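Local coordinates for metallo-beta-lactamase 1 (Acinetobacter baumannii, PDB 5MMD), which probably hydrolyses beta-lactam antibiotics to substituted beta-amino acids as a zinc-dependent class B enzyme of the periplasm, at residues K44-D49 and F124-G129. Numbering follows the deposited sequence.
Sequences KAFIID and FSLMDG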
loop_
_atom_site.group_PDB
_atom_site.type_symbol
_atom_site.label_atom_id
_atom_site.label_comp_id
_atom_site.label_asym_id
_atom_site.label_seq_id
_atom_site.Cartn_x
_atom_site.Cartn_y
_atom_site.Cartn_z
ATOM N N LYS A 44 -3.492 10.891 16.287
ATOM C CA LYS A 44 -4.342 10.466 15.167
ATOM C C LYS A 44 -3.700 9.347 14.370
ATOM O O LYS A 44 -2.519 9.422 14.044
ATOM C CB LYS A 44 -4.637 11.632 14.238
ATOM C CG LYS A 44 -5.162 12.873 14.991
ATOM C CD LYS A 44 -5.151 14.138 14.142
ATOM C CE LYS A 44 -5.644 15.358 14.931
ATOM N NZ LYS A 44 -4.704 15.907 15.978
ATOM N N ALA A 45 -4.509 8.359 13.993
ATOM C CA ALA A 45 -4.036 7.189 13.229
ATOM C C ALA A 45 -4.519 7.201 11.783
ATOM O O ALA A 45 -5.714 7.438 11.521
ATOM C CB ALA A 45 -4.485 5.912 13.881
ATOM N N PHE A 46 -3.604 6.971 10.851
ATOM C CA PHE A 46 -3.995 6.905 9.447
ATOM C C PHE A 46 -3.654 5.517 8.937
ATOM O O PHE A 46 -2.545 5.026 9.175
ATOM C CB PHE A 46 -3.294 7.972 8.619
ATOM C CG PHE A 46 -4.090 8.382 7.414
ATOM C CD1 PHE A 46 -4.048 7.642 6.275
ATOM C CD2 PHE A 46 -4.914 9.486 7.457
ATOM C CE1 PHE A 46 -4.808 8.008 5.144
ATOM C CE2 PHE A 46 -5.669 9.858 6.340
ATOM C CZ PHE A 46 -5.611 9.089 5.199
ATOM N N ILE A 47 -4.619 4.858 8.304
ATOM C CA ILE A 47 -4.376 3.535 7.699
ATOM C C ILE A 47 -3.889 3.644 6.267
ATOM O O ILE A 47 -4.541 4.282 5.421
ATOM C CB ILE A 47 -5.619 2.694 7.704
ATOM C CG1 ILE A 47 -6.049 2.440 9.120
ATOM C CG2 ILE A 47 -5.366 1.337 7.024
ATOM C CD1 ILE A 47 -7.500 2.042 9.254
ATOM N N ILE A 48 -2.730 3.064 6.002
ATOM C CA ILE A 48 -2.228 2.900 4.636
ATOM C C ILE A 48 -2.479 1.449 4.171
ATOM O O ILE A 48 -1.779 0.519 4.576
ATOM C CB ILE A 48 -0.745 3.237 4.514
ATOM C CG1 ILE A 48 -0.483 4.675 4.992
ATOM C CG2 ILE A 48 -0.276 3.023 3.065
ATOM C CD1 ILE A 48 1.036 5.082 4.967
ATOM N N ASP A 49 -3.502 1.345 3.326
ATOM C CA ASP A 49 -4.079 0.111 2.736
ATOM C C ASP A 49 -4.881 -0.667 3.757
ATOM O O ASP A 49 -4.455 -0.840 4.902
ATOM C CB ASP A 49 -2.994 -0.744 2.092
ATOM C CG ASP A 49 -2.591 -0.193 0.756
ATOM O OD1 ASP A 49 -3.367 0.632 0.251
ATOM O OD2 ASP A 49 -1.517 -0.529 0.232
ATOM N N PHE A 124 0.045 14.327 -3.536
ATOM C CA PHE A 124 -1.068 14.587 -2.652
ATOM C C PHE A 124 -0.470 14.452 -1.272
ATOM O O PHE A 124 0.512 13.721 -1.088
ATOM C CB PHE A 124 -2.192 13.576 -2.889
ATOM C CG PHE A 124 -3.482 13.891 -2.182
ATOM C CD1 PHE A 124 -4.190 15.051 -2.479
ATOM C CD2 PHE A 124 -4.031 12.989 -1.266
ATOM C CE1 PHE A 124 -5.413 15.358 -1.851
ATOM C CE2 PHE A 124 -5.264 13.301 -0.621
ATOM C CZ PHE A 124 -5.946 14.484 -0.935
ATOM N N SER A 125 -1.058 15.130 -0.305
ATOM C CA SER A 125 -0.597 14.988 1.065
ATOM C C SER A 125 -1.800 14.829 1.979
ATOM O O SER A 125 -2.890 15.323 1.692
ATOM C CB SER A 125 0.269 16.178 1.470
ATOM O OG SER A 125 -0.523 17.159 2.054
ATOM N N LEU A 126 -1.598 14.071 3.042
ATOM C CA LEU A 126 -2.633 13.731 3.995
ATOM C C LEU A 126 -2.145 13.977 5.420
ATOM O O LEU A 126 -0.952 14.048 5.681
ATOM C CB LEU A 126 -3.027 12.260 3.858
ATOM C CG LEU A 126 -3.634 11.788 2.530
ATOM C CD1 LEU A 126 -3.554 10.294 2.417
ATOM C CD2 LEU A 126 -5.042 12.195 2.496
ATOM N N MET A 127 -3.097 14.059 6.332
ATOM C CA MET A 127 -2.831 14.249 7.742
ATOM C C MET A 127 -1.813 15.402 7.991
ATOM O O MET A 127 -0.749 15.206 8.576
ATOM C CB MET A 127 -2.362 12.921 8.370
ATOM C CG MET A 127 -2.745 12.855 9.850
ATOM S SD MET A 127 -2.712 11.231 10.625
ATOM C CE MET A 127 -1.048 10.762 10.185
ATOM N N ASP A 128 -2.154 16.588 7.503
ATOM C CA ASP A 128 -1.318 17.799 7.669
ATOM C C ASP A 128 0.102 17.578 7.178
ATOM O O ASP A 128 1.092 18.071 7.782
ATOM C CB ASP A 128 -1.273 18.244 9.113
ATOM C CG ASP A 128 -2.633 18.563 9.669
ATOM O OD1 ASP A 128 -3.533 18.953 8.908
ATOM O OD2 ASP A 128 -2.797 18.463 10.898
ATOM N N GLY A 129 0.191 16.843 6.077
ATOM C CA GLY A 129 1.440 16.658 5.372
ATOM C C GLY A 129 2.308 15.588 6.019
ATOM O O GLY A 129 3.418 15.332 5.575
#
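A Met-aromatic contact between Met-127 and Phe-46, extended by Leu-126, joins the two beta-sheets of the alpha-beta/beta-alpha sandwich of the metallo-beta-lactamase fold. Met-127 SD lies 5.4 Å from the centroid of the Phe-46 ring and 73° off its normal, an oblique approach from the CB end of the side chain. Met-127 SD and CE both touch Phe-46 CB, the sulfur at 3.9 Å. The bend at chi3 of Met-127 (53°) folds the terminal methyl back so that it shares this contact. Met-127 SD also lies 3.9 Å from the backbone atom Lys-44 O, with Lys-44 CB 4.1 Å from that sulfur. At the far end of the ring, Phe-46 CZ meets Leu-126 CD1 at 3.7 Å, the two side chains crossing at about a right angle. Phe-46 is thus held at both ends, and no hydrogen bond crosses between the segments. Strand 44-48 pairs with strands 32-41 and 70-75, and helix 54-66 covers its other face through Ala-45 and Ile-47. Leu-131 of strand 131-134, in the opposite sheet, also packs on Phe-46, whereas Ile-75 of the adjoining strand 70-75 touches both Phe-46 and Leu-126.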